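Local structure of hypothetical protein PH1819 (2EEN) at residues A[30-35]-A[48-53]; A[63-68]-A[80-85]; A[102-107]-A[173-178]; A[118-123]-A[151-156]. The protein is of unknown function but has a CYTH domain, and as in related CYTH proteins probably binds a phosphorylated ligand together with metal ions. All coordinates share one frame; numbering follows the deposited sequence.

Interaction 1. Residues A[30-35]-A[48-53]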
loop_
_atom_site.group_PDB
_atom_site.type_symbol
_atom_site.label_atom_id
_atom_site.label_comp_id
_atom_site.label_asym_id
_atom_site.label_seq_id
_atom_site.Cartn_x
_atom_site.Cartn_y
_atom_site.Cartn_z
ATOM N N HIS A 30 -4.348 -9.535 17.448
ATOM C CA HIS A 30 -3.722 -8.545 16.584
ATOM C C HIS A 30 -2.221 -8.594 16.743
ATOM O O HIS A 30 -1.696 -8.627 17.858
ATOM C CB HIS A 30 -4.157 -7.120 16.929
ATOM C CG HIS A 30 -5.555 -6.783 16.517
ATOM N ND1 HIS A 30 -6.082 -5.519 16.663
ATOM C CD2 HIS A 30 -6.532 -7.538 15.961
ATOM C CE1 HIS A 30 -7.323 -5.508 16.213
ATOM N NE2 HIS A 30 -7.621 -6.720 15.782
ATOM N N GLU A 31 -1.538 -8.599 15.611
ATOM C CA GLU A 31 -0.088 -8.577 15.585
ATOM C C GLU A 31 0.215 -7.414 14.652
ATOM O O GLU A 31 0.015 -7.507 13.444
ATOM C CB GLU A 31 0.457 -9.894 15.040
ATOM C CG GLU A 31 0.280 -11.050 16.015
ATOM C CD GLU A 31 0.441 -12.405 15.357
ATOM O OE1 GLU A 31 1.395 -12.581 14.571
ATOM O OE2 GLU A 31 -0.382 -13.299 15.636
ATOM N N ASP A 32 0.661 -6.306 15.233
ATOM C CA ASP A 32 0.964 -5.111 14.458
ATOM C C ASP A 32 2.442 -4.851 14.336
ATOM O O ASP A 32 3.196 -5.024 15.296
ATOM C CB ASP A 32 0.345 -3.867 15.098
ATOM C CG ASP A 32 -1.153 -3.939 15.181
ATOM O OD1 ASP A 32 -1.760 -4.520 14.265
ATOM O OD2 ASP A 32 -1.722 -3.399 16.153
ATOM N N ILE A 33 2.856 -4.437 13.148
ATOM C CA ILE A 33 4.242 -4.075 12.945
ATOM C C ILE A 33 4.196 -2.598 12.584
ATOM O O ILE A 33 3.540 -2.209 11.612
ATOM C CB ILE A 33 4.913 -4.864 11.794
ATOM C CG1 ILE A 33 5.009 -6.355 12.143
ATOM C CG2 ILE A 33 6.319 -4.339 11.577
ATOM C CD1 ILE A 33 5.771 -7.187 11.152
ATOM N N TYR A 34 4.849 -1.773 13.392
ATOM C CA TYR A 34 4.885 -0.342 13.128
ATOM C C TYR A 34 6.200 0.013 12.472
ATOM O O TYR A 34 7.244 -0.542 12.816
ATOM C CB TYR A 34 4.713 0.448 14.419
ATOM C CG TYR A 34 3.289 0.487 14.885
ATOM C CD1 TYR A 34 2.419 1.483 14.449
ATOM C CD2 TYR A 34 2.803 -0.483 15.758
ATOM C CE1 TYR A 34 1.096 1.509 14.876
ATOM C CE2 TYR A 34 1.479 -0.465 16.188
ATOM C CZ TYR A 34 0.636 0.533 15.743
ATOM O OH TYR A 34 -0.670 0.542 16.160
ATOM N N TYR A 35 6.141 0.952 11.536
ATOM C CA TYR A 35 7.305 1.372 10.772
ATOM C C TYR A 35 7.734 2.806 10.965
ATOM O O TYR A 35 6.951 3.657 11.377
ATOM C CB TYR A 35 7.017 1.172 9.288
ATOM C CG TYR A 35 6.807 -0.260 8.916
ATOM C CD1 TYR A 35 5.538 -0.830 8.967
ATOM C CD2 TYR A 35 7.880 -1.062 8.530
ATOM C CE1 TYR A 35 5.340 -2.165 8.644
ATOM C CE2 TYR A 35 7.693 -2.393 8.203
ATOM C CZ TYR A 35 6.422 -2.937 8.262
ATOM O OH TYR A 35 6.232 -4.253 7.929
ATOM N N ALA A 48 1.937 7.520 11.753
ATOM C CA ALA A 48 2.203 6.106 11.957
ATOM C C ALA A 48 1.862 5.322 10.700
ATOM O O ALA A 48 0.993 5.715 9.919
ATOM C CB ALA A 48 1.390 5.568 13.140
ATOM N N LEU A 49 2.583 4.231 10.489
ATOM C CA LEU A 49 2.324 3.359 9.359
ATOM C C LEU A 49 2.446 1.973 9.953
ATOM O O LEU A 49 3.450 1.639 10.586
ATOM C CB LEU A 49 3.353 3.552 8.246
ATOM C CG LEU A 49 3.046 2.660 7.038
ATOM C CD1 LEU A 49 1.717 3.092 6.380
ATOM C CD2 LEU A 49 4.184 2.760 6.041
ATOM N N ARG A 50 1.419 1.163 9.754
ATOM C CA ARG A 50 1.416 -0.155 10.354
ATOM C C ARG A 50 0.810 -1.240 9.494
ATOM O O ARG A 50 -0.047 -0.979 8.653
ATOM C CB ARG A 50 0.641 -0.052 11.675
ATOM C CG ARG A 50 -0.070 -1.301 12.170
ATOM C CD ARG A 50 -1.124 -0.926 13.224
ATOM N NE ARG A 50 -2.455 -0.715 12.650
ATOM C CZ ARG A 50 -3.417 0.001 13.225
ATOM N NH1 ARG A 50 -3.198 0.590 14.390
ATOM N NH2 ARG A 50 -4.606 0.117 12.646
ATOM N N ILE A 51 1.304 -2.457 9.672
ATOM C CA ILE A 51 0.700 -3.591 9.000
ATOM C C ILE A 51 0.147 -4.398 10.154
ATOM O O ILE A 51 0.877 -4.755 11.084
ATOM C CB ILE A 51 1.694 -4.444 8.213
ATOM C CG1 ILE A 51 2.013 -3.747 6.892
ATOM C CG2 ILE A 51 1.082 -5.817 7.936
ATOM C CD1 ILE A 51 3.067 -4.428 6.065
ATOM N N ARG A 52 -1.155 -4.654 10.104
ATOM C CA ARG A 52 -1.825 -5.416 11.140
ATOM C C ARG A 52 -2.321 -6.749 10.638
ATOM O O ARG A 52 -2.930 -6.833 9.573
ATOM C CB ARG A 52 -3.028 -4.649 11.683
ATOM C CG ARG A 52 -4.029 -5.545 12.404
ATOM C CD ARG A 52 -5.081 -4.709 13.096
ATOM N NE ARG A 52 -4.467 -3.867 14.116
ATOM C CZ ARG A 52 -5.101 -2.909 14.783
ATOM N NH1 ARG A 52 -6.382 -2.656 14.543
ATOM N NH2 ARG A 52 -4.448 -2.211 15.701
ATOM N N ILE A 53 -2.045 -7.791 11.411
ATOM C CA ILE A 53 -2.534 -9.121 11.091
ATOM C C ILE A 53 -3.589 -9.368 12.156
ATOM O O ILE A 53 -3.298 -9.330 13.352
ATOM C CB ILE A 53 -1.428 -10.188 11.185
ATOM C CG1 ILE A 53 -0.330 -9.889 10.159
ATOM C CG2 ILE A 53 -2.026 -11.570 10.927
ATOM C CD1 ILE A 53 0.851 -10.846 10.215
HETATM O O HOH W 1 1.846 -7.353 11.311
HETATM O O HOH W 2 4.531 3.728 12.684
#
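Five main-chain hydrogen bonds join residues 30-35 of strand 23-36 to residues 48-53 of strand 48-56. E31 and I53 bond reciprocally, as do I33 and I51, and Y35 N donates to L49 O at 2.9 Å, almost along the C=O axis. A water donates to both E31 O and I51 O. The non-hydrogen-bonded pairs D32-R52 and Y34-R50 send their side chains to one face, opposite to that of I33 and I51. In this antiparallel CYTH sheet that face is rich in charge, consistent with an anionic ligand as in related proteins. Salt bridging centres on R52: NE reaches D32 OD1, and NH2 lies 3.0 Å from D32 OD2, above the carboxylate plane. A leucine at R52 would remove both N-H donors to D32, and would probably let D32 and H30 shift. R50 CZ sits over one face of the R52 guanidinium, H30 ND1 over the other, and R52 CD makes a CH-pi contact, 3.9 Å from the H30 ring centroid. H30 also bonds to E28 and K109. R50 runs alongside Y34, its CB over the ring face (CH-pi), and a bend at chi3 (93°) lets NH1 donate in plane to Y34 OH at 3.1 Å.

Interaction 2. Residues A[63-68]-A[80-85]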
loop_
_atom_site.group_PDB
_atom_site.type_symbol
_atom_site.label_atom_id
_atom_site.label_comp_id
_atom_site.label_asym_id
_atom_site.label_seq_id
_atom_site.Cartn_x
_atom_site.Cartn_y
_atom_site.Cartn_z
ATOM N N PHE A 63 -4.091 -5.701 7.272
ATOM C CA PHE A 63 -4.353 -4.337 6.839
ATOM C C PHE A 63 -3.106 -3.476 6.909
ATOM O O PHE A 63 -2.249 -3.678 7.767
ATOM C CB PHE A 63 -5.433 -3.687 7.717
ATOM C CG PHE A 63 -6.728 -4.447 7.757
ATOM C CD1 PHE A 63 -6.893 -5.523 8.624
ATOM C CD2 PHE A 63 -7.773 -4.099 6.913
ATOM C CE1 PHE A 63 -8.091 -6.246 8.647
ATOM C CE2 PHE A 63 -8.972 -4.813 6.926
ATOM C CZ PHE A 63 -9.130 -5.890 7.798
ATOM N N LEU A 64 -3.011 -2.530 5.983
ATOM C CA LEU A 64 -1.918 -1.567 5.949
ATOM C C LEU A 64 -2.625 -0.265 6.299
ATOM O O LEU A 64 -3.564 0.145 5.614
ATOM C CB LEU A 64 -1.305 -1.477 4.550
ATOM C CG LEU A 64 -0.307 -0.337 4.336
ATOM C CD1 LEU A 64 0.868 -0.470 5.296
ATOM C CD2 LEU A 64 0.197 -0.376 2.904
ATOM N N THR A 65 -2.177 0.383 7.366
ATOM C CA THR A 65 -2.830 1.600 7.810
ATOM C C THR A 65 -1.879 2.746 8.074
ATOM O O THR A 65 -0.831 2.570 8.697
ATOM C CB THR A 65 -3.612 1.331 9.108
ATOM O OG1 THR A 65 -4.518 0.239 8.898
ATOM C CG2 THR A 65 -4.390 2.565 9.541
ATOM N N TYR A 66 -2.253 3.915 7.565
ATOM C CA TYR A 66 -1.497 5.137 7.798
ATOM C C TYR A 66 -2.362 5.942 8.744
ATOM O O TYR A 66 -3.582 6.017 8.573
ATOM C CB TYR A 66 -1.326 5.967 6.525
ATOM C CG TYR A 66 -0.871 7.393 6.800
ATOM C CD1 TYR A 66 0.469 7.686 7.055
ATOM C CD2 TYR A 66 -1.793 8.441 6.839
ATOM C CE1 TYR A 66 0.876 8.986 7.347
ATOM C CE2 TYR A 66 -1.400 9.739 7.127
ATOM C CZ TYR A 66 -0.063 10.006 7.382
ATOM O OH TYR A 66 0.330 11.291 7.658
ATOM N N LYS A 67 -1.736 6.529 9.751
ATOM C CA LYS A 67 -2.467 7.381 10.670
ATOM C C LYS A 67 -1.828 8.758 10.681
ATOM O O LYS A 67 -0.605 8.892 10.779
ATOM C CB LYS A 67 -2.480 6.789 12.072
ATOM C CG LYS A 67 -3.346 5.545 12.167
ATOM C CD LYS A 67 -3.926 5.386 13.555
ATOM C CE LYS A 67 -4.798 4.148 13.633
ATOM N NZ LYS A 67 -5.515 4.077 14.934
ATOM N N GLY A 68 -2.669 9.779 10.572
ATOM C CA GLY A 68 -2.187 11.145 10.574
ATOM C C GLY A 68 -2.053 11.637 11.998
ATOM O O GLY A 68 -2.313 10.893 12.943
ATOM N N GLU A 80 -7.158 8.587 9.055
ATOM C CA GLU A 80 -6.610 7.269 8.793
ATOM C C GLU A 80 -6.891 6.857 7.370
ATOM O O GLU A 80 -7.940 7.190 6.808
ATOM C CB GLU A 80 -7.222 6.226 9.736
ATOM C CG GLU A 80 -6.890 6.432 11.206
ATOM C CD GLU A 80 -7.562 5.407 12.103
ATOM O OE1 GLU A 80 -7.258 4.201 11.963
ATOM O OE2 GLU A 80 -8.395 5.809 12.945
ATOM N N ILE A 81 -5.936 6.150 6.786
ATOM C CA ILE A 81 -6.089 5.618 5.445
ATOM C C ILE A 81 -5.757 4.151 5.655
ATOM O O ILE A 81 -4.668 3.806 6.122
ATOM C CB ILE A 81 -5.102 6.234 4.452
ATOM C CG1 ILE A 81 -5.274 7.755 4.416
ATOM C CG2 ILE A 81 -5.343 5.641 3.061
ATOM C CD1 ILE A 81 -4.239 8.456 3.552
ATOM N N GLU A 82 -6.705 3.285 5.340
ATOM C CA GLU A 82 -6.488 1.868 5.537
ATOM C C GLU A 82 -6.927 1.057 4.344
ATOM O O GLU A 82 -7.988 1.298 3.768
ATOM C CB GLU A 82 -7.249 1.401 6.776
ATOM C CG GLU A 82 -7.193 -0.090 7.042
ATOM C CD GLU A 82 -7.646 -0.428 8.448
ATOM O OE1 GLU A 82 -6.949 -0.030 9.406
ATOM O OE2 GLU A 82 -8.699 -1.081 8.602
ATOM N N VAL A 83 -6.090 0.104 3.969
ATOM C CA VAL A 83 -6.403 -0.780 2.863
ATOM C C VAL A 83 -6.192 -2.191 3.365
ATOM O O VAL A 83 -5.353 -2.436 4.238
ATOM C CB VAL A 83 -5.493 -0.532 1.650
ATOM C CG1 VAL A 83 -5.749 0.867 1.106
ATOM C CG2 VAL A 83 -4.032 -0.698 2.039
ATOM N N GLU A 84 -6.966 -3.118 2.820
ATOM C CA GLU A 84 -6.841 -4.497 3.229
ATOM C C GLU A 84 -5.914 -5.232 2.281
ATOM O O GLU A 84 -6.037 -5.113 1.056
ATOM C CB GLU A 84 -8.209 -5.181 3.245
ATOM C CG GLU A 84 -8.191 -6.498 4.005
ATOM C CD GLU A 84 -9.546 -7.172 4.068
ATOM O OE1 GLU A 84 -10.571 -6.459 4.009
ATOM O OE2 GLU A 84 -9.580 -8.415 4.196
ATOM N N ILE A 85 -4.972 -5.971 2.857
ATOM C CA ILE A 85 -4.030 -6.771 2.088
ATOM C C ILE A 85 -4.709 -8.132 1.968
ATOM O O ILE A 85 -4.737 -8.905 2.919
ATOM C CB ILE A 85 -2.682 -6.904 2.827
ATOM C CG1 ILE A 85 -1.964 -5.550 2.831
ATOM C CG2 ILE A 85 -1.821 -7.975 2.161
ATOM C CD1 ILE A 85 -0.795 -5.469 3.788
#
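An antiparallel beta hairpin formed by strands 59-70 and 78-85 contains this pairing, in which L64-V83 and Y66-I81 are the hydrogen-bonded pairs. The shortest of their four main-chain bonds runs from Y66 N to I81 O, 2.8 Å, nearly along the C=O axis. Between these pairs T65 faces E82, and T65 OG1, beside its own backbone N (chi1 -55°), donates to E82 OE1 at a very short 2.5 Å from above the carboxylate plane. The other oxygen, E82 OE2, comes 3.6 Å from F63 CD2. F63 runs alongside E84, whose CG lies 3.5 Å from F63 CE2. An alanine at E82 would remove the acceptor of T65 OG1 and is likely to loosen the packing beside the F63 ring. Farther along the same face, K67 and E80 lie side by side and end in a salt bridge, K67 NZ to E80 OE1, 3.4 Å. The reverse face is apolar: L64 CB meets V83 CG2 at 3.8 Å, and Y66 CD2 touches I81 CD1, while Y66 OH bonds to E47. L95 of the second subunit packs on L64 and Y66. Strand 48-56 flanks strand 59-70, and strand 78-85 is one of the sheet's two outermost strands within this chain.

Interaction 3. Residues A[102-107]-A[173-178]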
loop_
_atom_site.group_PDB
_atom_site.type_symbol
_atom_site.label_atom_id
_atom_site.label_comp_id
_atom_site.label_asym_id
_atom_site.label_seq_id
_atom_site.Cartn_x
_atom_site.Cartn_y
_atom_site.Cartn_z
ATOM N N LYS A 102 11.463 1.005 8.006
ATOM C CA LYS A 102 12.008 0.007 8.901
ATOM C C LYS A 102 11.120 -0.238 10.105
ATOM O O LYS A 102 10.551 0.696 10.672
ATOM C CB LYS A 102 13.398 0.451 9.356
ATOM C CG LYS A 102 14.372 0.650 8.195
ATOM C CD LYS A 102 14.605 -0.663 7.456
ATOM C CE LYS A 102 15.436 -0.474 6.198
ATOM N NZ LYS A 102 14.557 -0.673 5.012
ATOM N N GLU A 103 11.013 -1.506 10.485
ATOM C CA GLU A 103 10.205 -1.886 11.627
ATOM C C GLU A 103 10.748 -1.195 12.869
ATOM O O GLU A 103 11.955 -1.202 13.125
ATOM C CB GLU A 103 10.245 -3.401 11.829
ATOM C CG GLU A 103 9.393 -3.882 12.993
ATOM C CD GLU A 103 9.690 -5.317 13.386
ATOM O OE1 GLU A 103 9.799 -6.171 12.482
ATOM O OE2 GLU A 103 9.805 -5.591 14.601
ATOM N N VAL A 104 9.846 -0.586 13.627
ATOM C CA VAL A 104 10.207 0.093 14.858
ATOM C C VAL A 104 9.904 -0.861 15.997
ATOM O O VAL A 104 10.730 -1.075 16.884
ATOM C CB VAL A 104 9.380 1.371 15.050
ATOM C CG1 VAL A 104 9.695 1.998 16.398
ATOM C CG2 VAL A 104 9.679 2.345 13.931
ATOM N N LEU A 105 8.716 -1.447 15.956
ATOM C CA LEU A 105 8.300 -2.374 16.995
ATOM C C LEU A 105 7.084 -3.176 16.566
ATOM O O LEU A 105 6.327 -2.759 15.684
ATOM C CB LEU A 105 7.957 -1.600 18.267
ATOM C CG LEU A 105 7.760 -2.460 19.516
ATOM C CD1 LEU A 105 9.073 -3.122 19.903
ATOM C CD2 LEU A 105 7.262 -1.593 20.647
ATOM N N LYS A 106 6.917 -4.333 17.192
ATOM C CA LYS A 106 5.783 -5.198 16.932
ATOM C C LYS A 106 4.903 -5.181 18.169
ATOM O O LYS A 106 5.368 -5.447 19.279
ATOM C CB LYS A 106 6.241 -6.623 16.659
ATOM C CG LYS A 106 6.843 -6.836 15.284
ATOM C CD LYS A 106 6.782 -8.303 14.892
ATOM C CE LYS A 106 8.163 -8.807 14.471
ATOM N NZ LYS A 106 9.293 -7.976 14.985
ATOM N N VAL A 107 3.628 -4.864 17.974
ATOM C CA VAL A 107 2.683 -4.809 19.076
ATOM C C VAL A 107 1.707 -5.963 18.929
ATOM O O VAL A 107 1.053 -6.106 17.904
ATOM C CB VAL A 107 1.911 -3.468 19.081
ATOM C CG1 VAL A 107 0.954 -3.420 20.264
ATOM C CG2 VAL A 107 2.894 -2.308 19.144
ATOM N N LEU A 173 3.719 3.790 24.156
ATOM C CA LEU A 173 3.857 3.280 25.508
ATOM C C LEU A 173 4.945 2.217 25.554
ATOM O O LEU A 173 5.754 2.187 26.481
ATOM C CB LEU A 173 2.523 2.694 25.984
ATOM C CG LEU A 173 1.423 3.736 26.185
ATOM C CD1 LEU A 173 0.115 3.042 26.492
ATOM C CD2 LEU A 173 1.804 4.683 27.318
ATOM N N LEU A 174 4.975 1.349 24.550
ATOM C CA LEU A 174 5.990 0.308 24.536
ATOM C C LEU A 174 7.373 0.895 24.266
ATOM O O LEU A 174 8.353 0.434 24.835
ATOM C CB LEU A 174 5.644 -0.771 23.506
ATOM C CG LEU A 174 4.515 -1.703 23.963
ATOM C CD1 LEU A 174 3.890 -2.411 22.767
ATOM C CD2 LEU A 174 5.063 -2.705 24.970
ATOM N N LEU A 175 7.451 1.920 23.426
ATOM C CA LEU A 175 8.749 2.523 23.120
ATOM C C LEU A 175 9.370 3.185 24.335
ATOM O O LEU A 175 10.598 3.211 24.487
ATOM C CB LEU A 175 8.611 3.543 21.987
ATOM C CG LEU A 175 8.387 2.920 20.605
ATOM C CD1 LEU A 175 8.284 4.022 19.559
ATOM C CD2 LEU A 175 9.533 1.971 20.275
ATOM N N GLU A 176 8.522 3.713 25.205
ATOM C CA GLU A 176 8.999 4.367 26.414
ATOM C C GLU A 176 9.709 3.360 27.308
ATOM O O GLU A 176 10.655 3.704 28.014
ATOM C CB GLU A 176 7.831 4.972 27.190
ATOM C CG GLU A 176 7.200 6.191 26.561
ATOM C CD GLU A 176 6.064 6.737 27.404
ATOM O OE1 GLU A 176 6.262 6.904 28.628
ATOM O OE2 GLU A 176 4.977 7.002 26.847
ATOM N N LYS A 177 9.247 2.115 27.262
ATOM C CA LYS A 177 9.801 1.047 28.085
ATOM C C LYS A 177 10.969 0.291 27.458
ATOM O O LYS A 177 11.408 -0.731 27.983
ATOM C CB LYS A 177 8.679 0.079 28.464
ATOM C CG LYS A 177 7.607 0.736 29.325
ATOM C CD LYS A 177 6.428 -0.181 29.571
ATOM C CE LYS A 177 5.389 0.492 30.455
ATOM N NZ LYS A 177 5.917 0.781 31.818
ATOM N N ARG A 178 11.471 0.802 26.339
ATOM C CA ARG A 178 12.599 0.183 25.651
ATOM C C ARG A 178 13.902 0.534 26.358
ATOM O O ARG A 178 14.755 -0.369 26.506
ATOM C CB ARG A 178 12.654 0.657 24.197
ATOM C CG ARG A 178 11.688 -0.071 23.284
ATOM C CD ARG A 178 12.381 -1.233 22.592
ATOM N NE ARG A 178 11.537 -2.421 22.511
ATOM C CZ ARG A 178 11.812 -3.476 21.751
ATOM N NH1 ARG A 178 12.903 -3.484 20.997
ATOM N NH2 ARG A 178 11.008 -4.532 21.758
#
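L105 stands out from its strand toward the C-terminal helix 170-176, its CG anti to the backbone N (chi1 -169°), and its two methyls take different partners. The L105 side chain crosses that of L174 at about a right angle, with CD2 pressing on L174 CB at 3.4 Å, tighter than usual carbon contact. CD1 meets R178 tip to tip: the methyl lies over one face of the guanidinium, offset toward its rim, with R178 NH2 3.0 Å from L105 CD1. The R178 chain, bent at chi2 and chi3, brings the guanidinium to the tip of L105; R178, the last residue modelled, also touches a crystal neighbour. No hydrogen bond joins the two segments. V104 and L105 together face Y34 of strand 23-36 and form a classic beta bulge in strand 102-117, V104 having psi -47°. V104 is thus placed to meet the helix as well: its side chain crosses that of L175 at about a right angle, V104 CG1 lying 3.9 Å from L175 CD2. On the far side of L105, V107 crosses L174 obliquely, V107 CG2 lying 3.8 Å from L174 CD1. L171 of the same helix adds to the cover of L105, and L130 packs on L174.

Interaction 4. Residues A[118-123]-A[151-156]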
loop_
_atom_site.group_PDB
_atom_site.type_symbol
_atom_site.label_atom_id
_atom_site.label_comp_id
_atom_site.label_asym_id
_atom_site.label_seq_id
_atom_site.Cartn_x
_atom_site.Cartn_y
_atom_site.Cartn_z
ATOM N N LYS A 118 -25.528 1.781 18.086
ATOM C CA LYS A 118 -25.288 1.863 16.663
ATOM C C LYS A 118 -24.039 2.669 16.355
ATOM O O LYS A 118 -23.928 3.835 16.727
ATOM C CB LYS A 118 -26.489 2.471 15.949
ATOM C CG LYS A 118 -26.336 2.446 14.442
ATOM C CD LYS A 118 -27.591 2.934 13.748
ATOM C CE LYS A 118 -27.418 2.898 12.246
ATOM N NZ LYS A 118 -26.400 3.884 11.797
ATOM N N GLY A 119 -23.092 2.023 15.690
ATOM C CA GLY A 119 -21.867 2.702 15.317
ATOM C C GLY A 119 -20.880 2.931 16.440
ATOM O O GLY A 119 -19.884 3.624 16.242
ATOM N N VAL A 120 -21.145 2.365 17.613
ATOM C CA VAL A 120 -20.232 2.524 18.747
ATOM C C VAL A 120 -19.799 1.155 19.244
ATOM O O VAL A 120 -20.636 0.311 19.584
ATOM C CB VAL A 120 -20.877 3.285 19.906
ATOM C CG1 VAL A 120 -19.851 3.488 21.016
ATOM C CG2 VAL A 120 -21.403 4.636 19.414
ATOM N N THR A 121 -18.486 0.947 19.286
ATOM C CA THR A 121 -17.930 -0.324 19.711
ATOM C C THR A 121 -16.882 -0.162 20.805
ATOM O O THR A 121 -16.130 0.807 20.818
ATOM C CB THR A 121 -17.270 -1.048 18.513
ATOM O OG1 THR A 121 -18.226 -1.179 17.455
ATOM C CG2 THR A 121 -16.780 -2.434 18.919
ATOM N N ILE A 122 -16.847 -1.124 21.715
ATOM C CA ILE A 122 -15.872 -1.129 22.798
ATOM C C ILE A 122 -14.976 -2.342 22.624
ATOM O O ILE A 122 -15.439 -3.412 22.240
ATOM C CB ILE A 122 -16.565 -1.229 24.172
ATOM C CG1 ILE A 122 -16.891 0.170 24.681
ATOM C CG2 ILE A 122 -15.675 -1.981 25.174
ATOM C CD1 ILE A 122 -17.737 0.159 25.925
ATOM N N THR A 123 -13.689 -2.185 22.901
ATOM C CA THR A 123 -12.802 -3.327 22.799
ATOM C C THR A 123 -12.040 -3.517 24.092
ATOM O O THR A 123 -11.611 -2.549 24.722
ATOM C CB THR A 123 -11.802 -3.175 21.637
ATOM O OG1 THR A 123 -10.979 -2.018 21.845
ATOM C CG2 THR A 123 -12.553 -3.028 20.330
ATOM N N GLU A 151 -17.107 13.368 24.107
ATOM C CA GLU A 151 -17.821 13.490 25.370
ATOM C C GLU A 151 -18.730 12.285 25.582
ATOM O O GLU A 151 -18.801 11.728 26.679
ATOM C CB GLU A 151 -18.650 14.777 25.383
ATOM C CG GLU A 151 -17.827 16.031 25.131
ATOM C CD GLU A 151 -18.644 17.306 25.229
ATOM O OE1 GLU A 151 -19.737 17.366 24.625
ATOM O OE2 GLU A 151 -18.186 18.255 25.903
ATOM N N LYS A 152 -19.409 11.875 24.520
ATOM C CA LYS A 152 -20.313 10.738 24.585
ATOM C C LYS A 152 -19.558 9.455 24.920
ATOM O O LYS A 152 -19.968 8.685 25.790
ATOM C CB LYS A 152 -21.028 10.582 23.247
ATOM C CG LYS A 152 -21.909 9.371 23.152
ATOM C CD LYS A 152 -22.403 9.208 21.734
ATOM C CE LYS A 152 -23.319 8.022 21.620
ATOM N NZ LYS A 152 -24.583 8.227 22.383
ATOM N N LEU A 153 -18.450 9.227 24.227
ATOM C CA LEU A 153 -17.666 8.024 24.467
ATOM C C LEU A 153 -16.964 8.029 25.817
ATOM O O LEU A 153 -16.857 6.991 26.473
ATOM C CB LEU A 153 -16.652 7.819 23.337
ATOM C CG LEU A 153 -17.145 6.969 22.157
ATOM C CD1 LEU A 153 -18.530 7.412 21.702
ATOM C CD2 LEU A 153 -16.142 7.078 21.014
ATOM N N GLU A 154 -16.489 9.197 26.243
ATOM C CA GLU A 154 -15.819 9.279 27.526
ATOM C C GLU A 154 -16.823 8.916 28.612
ATOM O O GLU A 154 -16.489 8.219 29.563
ATOM C CB GLU A 154 -15.274 10.687 27.778
ATOM C CG GLU A 154 -14.312 10.740 28.951
ATOM C CD GLU A 154 -13.848 12.145 29.275
ATOM O OE1 GLU A 154 -13.483 12.887 28.338
ATOM O OE2 GLU A 154 -13.834 12.502 30.472
ATOM N N LYS A 155 -18.060 9.383 28.458
ATOM C CA LYS A 155 -19.101 9.085 29.438
ATOM C C LYS A 155 -19.362 7.586 29.532
ATOM O O LYS A 155 -19.475 7.032 30.624
ATOM C CB LYS A 155 -20.404 9.815 29.089
ATOM C CG LYS A 155 -21.543 9.513 30.056
ATOM C CD LYS A 155 -22.737 10.425 29.821
ATOM C CE LYS A 155 -23.721 10.330 30.976
ATOM N NZ LYS A 155 -24.856 11.281 30.826
ATOM N N ILE A 156 -19.446 6.920 28.383
ATOM C CA ILE A 156 -19.683 5.482 28.362
ATOM C C ILE A 156 -18.580 4.732 29.110
ATOM O O ILE A 156 -18.861 3.850 29.920
ATOM C CB ILE A 156 -19.773 4.963 26.914
ATOM C CG1 ILE A 156 -21.041 5.511 26.253
ATOM C CG2 ILE A 156 -19.789 3.444 26.897
ATOM C CD1 ILE A 156 -21.100 5.276 24.766
#
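Among the main-chain bonds within residues 151-156, E151 O is held most closely, by one bond from K155 N at 3.0 Å. K152 O is held likewise, by I156 N at 3.2 Å. These bonds stay inside helix 146-160; toward residues 118-123 the meeting is apolar, without hydrogen bonds. V120 aims its side chain at the helix, and its CG1, anti to the backbone N (chi1 -177°), reaches tip to tip to L153 CD1 at 4.2 Å. The same methyl lies 4.3 Å from I156 CD1, so V120 CG1 faces two helix residues one turn apart. I122, two positions along the strand, crosses I156 obliquely, with its terminal CD1 4.0 Å from I156 CG2. I156 therefore spans both strand residues, CD1 serving V120 and CG2 serving I122. At the margin the K152 chain passes V120 CG2 with its CE, and its NZ forms a salt bridge with E117. I136 and V116, on the strands flanking 120-127, also pack on I156, extending the apolar layer across three strands. The axes of residues 120-123 and 151-156 come within 10.8 Å and cross at -42°, helix-on-sheet packing with helix 146-160 lying on a face of the antiparallel CYTH sheet.

Overall arrangement
All four contacts belong to one eight-stranded antiparallel sheet. Interactions 1 and 2 have centres about 9 Å apart and join directly, since strands 48-56 and 59-70 are neighbours: R52 N and R50 O probably bond to F63 O and T65 N. Interaction 3, its centre about 11 Å from that of interaction 1, adjoins the other edge of strand 23-36. Interaction 4 lies across the chain's centre, about 28 Å from interaction 3 between centres, yet strands 102-117 and 120-127 are neighbours. Along the chain, 1 and 2 close in turn, and 4 is nested within the loop closed by 3. The sheet combines hairpin-like neighbours with pairings distant in sequence, and helices 146-160 and 170-176 pack on it separately.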